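Local coordinates for uncharacterized protein (Pseudomonas aeruginosa, PDB 4O5P) that acts as a phospholipase effector of the type VI secretion system, probably hydrolysing membrane phospholipids through an alpha/beta-hydrolase catalytic domain, at residues A[145-148]-A[149-152]; A[167-170]-A[171-174]; A[198-201]-A[202-206]. All coordinates share one frame; numbering follows the deposited sequence.

The three contacts are local, each within or at the start of one helix, and they follow one another in chain order: interaction 1 on helix 139-162, interaction 2 at the start of helix 168-178 and interaction 3 near the start of helix 195-219. Their centres lie about 11 to 13 Å apart, on the same side of the chain's centre, so the three helices form one cluster. Interaction 1 is buried between strand 111-116 of the alpha/beta-hydrolase sheet and helix 238-254, whereas interactions 2 and 3 lie farther out. Val151 packs on Val171 and Leu174, Asn147 and Leu150 meet Arg199, and Leu174 reaches Ala202, joining the outer helices to helix 139-162, which packs on strand 111-116.

Interaction 1 (A[145-148]-A[149-152]); sequences RINW and GLVQ
Trp148 and Gln152 stack one turn apart in a buried turn of helix 139-162, which packs against the mixed sheet of an alpha/beta-hydrolase fold. The amide of Gln152 lies over one face of the indole, with the two planes 8° apart, and the CG methylene of Gln152 stands 3.5 Å from the centroid of the Trp148 six-membered ring, a CH-pi contact almost on the ring normal. A bend at chi2 (-41°) folds the glutamine back over the tryptophan. Glutamine suits this place because its methylenes and flat amide can lie on an aromatic surface while its N-H groups remain able to bond.

The hydrogen bonds are mostly the i to i+4 set of the helix, such as Leu150 N to Ile146 O at 2.9 Å. Beyond it, the indole N-H at NE1 is satisfied by Asp125 OD2.

In van der Waals contact, the methyl Leu150 CD1 lies 3.7 Å from Asn147 OD1, a buried oxygen with no hydrogen-bond partner. Gly149 suits a tight spot: a CB there would stand only 3.0 Å from Ile146 O.

Two donors converge on Trp148 O, the backbone N of Gln152 at 2.9 Å and its NE2 at 3.2 Å, the latter standing above the carbonyl plane.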
loop_
_atom_site.group_PDB
_atom_site.type_symbol
_atom_site.label_atom_id
_atom_site.label_comp_id
_atom_site.label_asym_id
_atom_site.label_seq_id
_atom_site.Cartn_x
_atom_site.Cartn_y
_atom_site.Cartn_z
ATOM N N ARG A 145 -10.338 3.001 -6.575
ATOM C CA ARG A 145 -9.281 4.016 -6.697
ATOM C C ARG A 145 -8.487 3.909 -8.014
ATOM O O ARG A 145 -8.188 4.923 -8.665
ATOM C CB ARG A 145 -8.354 3.953 -5.471
ATOM C CG ARG A 145 -9.042 4.489 -4.214
ATOM C CD ARG A 145 -8.222 4.236 -2.939
ATOM N NE ARG A 145 -8.813 4.915 -1.791
ATOM C CZ ARG A 145 -9.975 4.577 -1.240
ATOM N NH1 ARG A 145 -10.693 3.566 -1.733
ATOM N NH2 ARG A 145 -10.424 5.246 -0.189
ATOM N N ILE A 146 -8.147 2.683 -8.399
ATOM C CA ILE A 146 -7.518 2.443 -9.702
ATOM C C ILE A 146 -8.416 2.956 -10.839
ATOM O O ILE A 146 -7.967 3.679 -11.732
ATOM C CB ILE A 146 -7.224 0.933 -9.902
ATOM C CG1 ILE A 146 -6.236 0.450 -8.835
ATOM C CG2 ILE A 146 -6.612 0.675 -11.265
ATOM C CD1 ILE A 146 -6.310 -1.034 -8.590
ATOM N N ASN A 147 -9.695 2.616 -10.784
ATOM C CA ASN A 147 -10.604 3.025 -11.853
ATOM C C ASN A 147 -10.859 4.533 -11.915
ATOM O O ASN A 147 -10.974 5.108 -13.008
ATOM C CB ASN A 147 -11.902 2.200 -11.810
ATOM C CG ASN A 147 -11.681 0.762 -12.282
ATOM O OD1 ASN A 147 -10.838 0.520 -13.138
ATOM N ND2 ASN A 147 -12.417 -0.196 -11.706
ATOM N N TRP A 148 -10.937 5.164 -10.745
ATOM C CA TRP A 148 -10.963 6.620 -10.637
ATOM C C TRP A 148 -9.745 7.182 -11.359
ATOM O O TRP A 148 -9.854 8.121 -12.147
ATOM C CB TRP A 148 -10.882 7.035 -9.161
ATOM C CG TRP A 148 -10.971 8.524 -8.942
ATOM C CD1 TRP A 148 -12.116 9.270 -8.862
ATOM C CD2 TRP A 148 -9.882 9.441 -8.765
ATOM N NE1 TRP A 148 -11.805 10.593 -8.649
ATOM C CE2 TRP A 148 -10.438 10.725 -8.587
ATOM C CE3 TRP A 148 -8.488 9.308 -8.758
ATOM C CZ2 TRP A 148 -9.653 11.864 -8.405
ATOM C CZ3 TRP A 148 -7.711 10.439 -8.572
ATOM C CH2 TRP A 148 -8.293 11.700 -8.398
ATOM N N GLY A 149 -8.589 6.582 -11.083
ATOM C CA GLY A 149 -7.340 6.975 -11.722
ATOM C C GLY A 149 -7.450 6.935 -13.230
ATOM O O GLY A 149 -7.136 7.925 -13.903
ATOM N N LEU A 150 -7.919 5.803 -13.763
ATOM C CA LEU A 150 -8.165 5.700 -15.202
ATOM C C LEU A 150 -9.082 6.821 -15.728
ATOM O O LEU A 150 -8.760 7.463 -16.730
ATOM C CB LEU A 150 -8.697 4.308 -15.567
ATOM C CG LEU A 150 -7.661 3.188 -15.415
ATOM C CD1 LEU A 150 -8.299 1.809 -15.498
ATOM C CD2 LEU A 150 -6.567 3.342 -16.477
ATOM N N VAL A 151 -10.183 7.082 -15.022
ATOM C CA VAL A 151 -11.114 8.146 -15.405
ATOM C C VAL A 151 -10.440 9.515 -15.480
ATOM O O VAL A 151 -10.735 10.306 -16.385
ATOM C CB VAL A 151 -12.336 8.205 -14.455
ATOM C CG1 VAL A 151 -13.249 9.386 -14.796
ATOM C CG2 VAL A 151 -13.107 6.896 -14.515
ATOM N N GLN A 152 -9.520 9.790 -14.553
ATOM C CA GLN A 152 -8.853 11.097 -14.528
ATOM C C GLN A 152 -8.093 11.427 -15.812
ATOM O O GLN A 152 -7.922 12.608 -16.152
ATOM C CB GLN A 152 -7.913 11.209 -13.330
ATOM C CG GLN A 152 -8.626 11.083 -12.009
ATOM C CD GLN A 152 -9.945 11.823 -12.003
ATOM O OE1 GLN A 152 -9.978 13.054 -12.007
ATOM N NE2 GLN A 152 -11.037 11.080 -12.015
#

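Interaction 2 (A[167-170]-A[171-174]); sequences KLND and VQGL
Leu168 and Gln172 cross one turn apart at the start of helix 168-178, and their side chains make the main side-chain contact here. In Leu168, CG lies opposite the backbone N (chi1 -177°), which carries the branch toward the next turn and sets CD2 3.2 Å from Gln172 NE2. The same methyl is 3.5 Å from Gln172 CD. Gln172 takes the other course: its CG is anti to the carbonyl carbon (chi1 -75°) and the chain runs extended beyond it, placing CG beside the Leu168 carbonyl, 3.1 Å from Leu168 O. Glutamine suits this partly exposed place, since its methylenes pack while the amide can turn to a polar partner; NE2 makes a weak hydrogen bond to Pro124 O, and the side chain also touches Lys127.

Leu174 behaves in a similar way one turn from Asp170, with its CG 3.1 Å from Asp170 O. Leu174 and Val171 also pack on helix 139-162, where both meet Val151 and Val171 additionally meets Trp148. The compact, branched Val171 fits the buried place, and Leu174 is partly exposed. Leu168 is exposed, though the Gln172 chain shields part of it, while Lys167 and Asn169 occupy exposed positions where polar groups can meet water. Gly173 presents only backbone to the preceding turn.

Lys167 occupies the N-cap position, and its carbonyl accepts Val171 N at 3.0 Å. Gln172 N to Leu168 O and Gly173 N to Asn169 O continue the pattern, the regular i to i+4 bonding typical of the first turns of an alpha-helix.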
loop_
_atom_site.group_PDB
_atom_site.type_symbol
_atom_site.label_atom_id
_atom_site.label_comp_id
_atom_site.label_asym_id
_atom_site.label_seq_id
_atom_site.Cartn_x
_atom_site.Cartn_y
_atom_site.Cartn_z
ATOM N N LYS A 167 -18.183 15.892 -14.897
ATOM C CA LYS A 167 -18.967 16.115 -13.689
ATOM C C LYS A 167 -18.800 14.946 -12.721
ATOM O O LYS A 167 -18.805 13.788 -13.136
ATOM C CB LYS A 167 -20.444 16.331 -14.015
ATOM C CG LYS A 167 -20.793 17.766 -14.390
ATOM C CD LYS A 167 -22.221 17.849 -14.891
ATOM C CE LYS A 167 -22.449 16.857 -16.020
ATOM N NZ LYS A 167 -21.424 17.011 -17.084
ATOM N N LEU A 168 -18.648 15.280 -11.441
ATOM C CA LEU A 168 -18.508 14.325 -10.343
ATOM C C LEU A 168 -19.522 13.173 -10.415
ATOM O O LEU A 168 -19.204 12.026 -10.077
ATOM C CB LEU A 168 -18.627 15.082 -9.019
ATOM C CG LEU A 168 -18.447 14.350 -7.693
ATOM C CD1 LEU A 168 -17.716 15.244 -6.713
ATOM C CD2 LEU A 168 -19.779 13.975 -7.129
ATOM N N ASN A 169 -20.736 13.486 -10.864
ATOM C CA ASN A 169 -21.771 12.475 -11.054
ATOM C C ASN A 169 -21.312 11.423 -12.055
ATOM O O ASN A 169 -21.471 10.214 -11.838
ATOM C CB ASN A 169 -23.070 13.127 -11.540
ATOM C CG ASN A 169 -24.196 12.122 -11.721
ATOM O OD1 ASN A 169 -24.721 11.580 -10.742
ATOM N ND2 ASN A 169 -24.578 11.870 -12.971
ATOM N N ASP A 170 -20.720 11.892 -13.146
ATOM C CA ASP A 170 -20.255 10.994 -14.198
ATOM C C ASP A 170 -19.003 10.207 -13.825
ATOM O O ASP A 170 -18.895 9.040 -14.184
ATOM C CB ASP A 170 -20.057 11.744 -15.516
ATOM C CG ASP A 170 -21.331 11.828 -16.323
ATOM O OD1 ASP A 170 -22.257 12.545 -15.892
ATOM O OD2 ASP A 170 -21.417 11.165 -17.378
ATOM N N VAL A 171 -18.063 10.835 -13.124
ATOM C CA VAL A 171 -16.913 10.105 -12.595
ATOM C C VAL A 171 -17.453 8.952 -11.734
ATOM O O VAL A 171 -17.137 7.780 -11.983
ATOM C CB VAL A 171 -15.969 11.004 -11.762
ATOM C CG1 VAL A 171 -14.969 10.161 -10.991
ATOM C CG2 VAL A 171 -15.234 11.995 -12.649
ATOM N N GLN A 172 -18.293 9.295 -10.751
ATOM C CA GLN A 172 -18.930 8.301 -9.877
ATOM C C GLN A 172 -19.562 7.145 -10.648
ATOM O O GLN A 172 -19.360 5.969 -10.310
ATOM C CB GLN A 172 -20.001 8.965 -9.020
ATOM C CG GLN A 172 -19.453 9.796 -7.882
ATOM C CD GLN A 172 -20.536 10.546 -7.157
ATOM O OE1 GLN A 172 -21.651 10.681 -7.665
ATOM N NE2 GLN A 172 -20.224 11.038 -5.958
ATOM N N GLY A 173 -20.327 7.479 -11.685
ATOM C CA GLY A 173 -20.971 6.463 -12.502
ATOM C C GLY A 173 -20.002 5.591 -13.285
ATOM O O GLY A 173 -20.259 4.406 -13.521
ATOM N N LEU A 174 -18.889 6.180 -13.705
ATOM C CA LEU A 174 -17.911 5.456 -14.500
ATOM C C LEU A 174 -17.243 4.435 -13.604
ATOM O O LEU A 174 -17.173 3.252 -13.945
ATOM C CB LEU A 174 -16.871 6.422 -15.090
ATOM C CG LEU A 174 -17.382 7.284 -16.242
ATOM C CD1 LEU A 174 -16.551 8.545 -16.369
ATOM C CD2 LEU A 174 -17.360 6.515 -17.546
#

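Interaction 3 (A[198-201]-A[202-206]); sequences KRRA and ALEPK
Leu203 lies over the carbonyl of Arg199 one turn back, its CG 3.3 Å from Arg199 O, on the buried side of helix 195-219. Ala202 shares this tight side: its methyl is 3.4 Å from Lys198 O, and alanine is small enough to let a neighbouring helix come close. The backbone is regular here, with Ala202 N donating to Lys198 O at 2.9 Å and Leu203 N to Arg199 O at 3.0 Å.

The other side is looser. Side chain against side chain, Arg200 and Glu204 meet only through their aliphatic stems, CG to CG at 4.1 Å; Glu204 CG comes closer to the backbone, 3.3 Å from Arg200 O. Their charged planes are turned 68° apart, and Arg200 NH1 and Glu204 OE2 are 5.4 Å apart, too far for a salt bridge. Glu204 OE1 forms a salt bridge with Lys208 NZ, and Arg200 NH2 makes a weak hydrogen bond to Leu253 O, at the end of helix 238-254. Ala201 is exposed, and its methyl adds little to the contact. Glu204 N has two weak bonds, to Arg200 O and to Ala201 O, just before the helix kinks. Proline has no N-H to give to the preceding turn, and Pro205 CD instead sits 3.4 Å from Ala201 O.

Around this turn, Arg199 forms a salt bridge with Glu252 and a cation-pi contact with Trp249, both on helix 238-254. Ala202 and Leu203 pack on Met178 of helix 168-178, and Arg199 also touches Asn147 of helix 139-162, so the turn lies against three other helices.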
loop_
_atom_site.group_PDB
_atom_site.type_symbol
_atom_site.label_atom_id
_atom_site.label_comp_id
_atom_site.label_asym_id
_atom_site.label_seq_id
_atom_site.Cartn_x
_atom_site.Cartn_y
_atom_site.Cartn_z
ATOM N N LYS A 198 -15.444 -4.904 -18.356
ATOM C CA LYS A 198 -16.237 -3.828 -17.768
ATOM C C LYS A 198 -15.558 -2.463 -17.886
ATOM O O LYS A 198 -16.215 -1.464 -18.185
ATOM C CB LYS A 198 -16.587 -4.141 -16.312
ATOM C CG LYS A 198 -17.467 -5.375 -16.177
ATOM C CD LYS A 198 -18.199 -5.389 -14.853
ATOM C CE LYS A 198 -19.243 -4.299 -14.775
ATOM N NZ LYS A 198 -19.910 -4.310 -13.447
ATOM N N ARG A 199 -14.247 -2.427 -17.652
ATOM C CA ARG A 199 -13.474 -1.191 -17.760
ATOM C C ARG A 199 -13.457 -0.673 -19.206
ATOM O O ARG A 199 -13.686 0.531 -19.468
ATOM C CB ARG A 199 -12.034 -1.420 -17.275
ATOM C CG ARG A 199 -11.926 -1.758 -15.797
ATOM C CD ARG A 199 -10.485 -1.745 -15.321
ATOM N NE ARG A 199 -9.682 -2.864 -15.821
ATOM C CZ ARG A 199 -9.621 -4.074 -15.254
ATOM N NH1 ARG A 199 -10.337 -4.354 -14.172
ATOM N NH2 ARG A 199 -8.849 -5.016 -15.783
ATOM N N ARG A 200 -13.189 -1.577 -20.149
ATOM C CA ARG A 200 -13.178 -1.169 -21.563
ATOM C C ARG A 200 -14.539 -0.655 -22.012
ATOM O O ARG A 200 -14.633 0.430 -22.595
ATOM C CB ARG A 200 -12.740 -2.302 -22.486
ATOM C CG ARG A 200 -12.676 -1.866 -23.946
ATOM C CD ARG A 200 -12.129 -2.951 -24.841
ATOM N NE ARG A 200 -10.735 -3.276 -24.542
ATOM C CZ ARG A 200 -9.690 -2.544 -24.932
ATOM N NH1 ARG A 200 -9.869 -1.425 -25.627
ATOM N NH2 ARG A 200 -8.463 -2.927 -24.619
ATOM N N ALA A 201 -15.583 -1.436 -21.718
ATOM C CA ALA A 201 -16.956 -1.057 -22.041
ATOM C C ALA A 201 -17.291 0.315 -21.481
ATOM O O ALA A 201 -17.763 1.192 -22.210
ATOM C CB ALA A 201 -17.953 -2.105 -21.527
ATOM N N ALA A 202 -17.031 0.514 -20.192
ATOM C CA ALA A 202 -17.379 1.791 -19.578
ATOM C C ALA A 202 -16.606 2.963 -20.176
ATOM O O ALA A 202 -17.138 4.069 -20.256
ATOM C CB ALA A 202 -17.190 1.745 -18.071
ATOM N N LEU A 203 -15.346 2.740 -20.557
ATOM C CA LEU A 203 -14.529 3.849 -21.069
ATOM C C LEU A 203 -14.771 4.168 -22.543
ATOM O O LEU A 203 -14.458 5.273 -23.012
ATOM C CB LEU A 203 -13.043 3.562 -20.872
ATOM C CG LEU A 203 -12.526 3.590 -19.432
ATOM C CD1 LEU A 203 -11.012 3.506 -19.415
ATOM C CD2 LEU A 203 -13.025 4.823 -18.693
ATOM N N GLU A 204 -15.298 3.197 -23.279
ATOM C CA GLU A 204 -15.405 3.335 -24.733
ATOM C C GLU A 204 -16.161 4.549 -25.292
ATOM O O GLU A 204 -15.674 5.177 -26.234
ATOM C CB GLU A 204 -15.905 2.037 -25.373
ATOM C CG GLU A 204 -14.777 1.137 -25.865
ATOM C CD GLU A 204 -14.877 0.869 -27.353
ATOM O OE1 GLU A 204 -15.941 0.380 -27.803
ATOM O OE2 GLU A 204 -13.895 1.161 -28.071
ATOM N N PRO A 205 -17.345 4.878 -24.739
ATOM C CA PRO A 205 -18.065 6.027 -25.300
ATOM C C PRO A 205 -17.246 7.312 -25.245
ATOM O O PRO A 205 -17.200 8.053 -26.236
ATOM C CB PRO A 205 -19.280 6.159 -24.376
ATOM C CG PRO A 205 -19.542 4.784 -23.922
ATOM C CD PRO A 205 -18.167 4.173 -23.733
ATOM N N LYS A 206 -16.615 7.570 -24.107
ATOM C CA LYS A 206 -15.788 8.758 -23.963
ATOM C C LYS A 206 -14.538 8.707 -24.856
ATOM O O LYS A 206 -14.215 9.692 -25.522
ATOM C CB LYS A 206 -15.423 8.974 -22.493
ATOM C CG LYS A 206 -15.457 10.428 -22.054
ATOM C CD LYS A 206 -16.778 11.092 -22.353
ATOM C CE LYS A 206 -17.831 10.783 -21.311
ATOM N NZ LYS A 206 -19.181 11.111 -21.858
#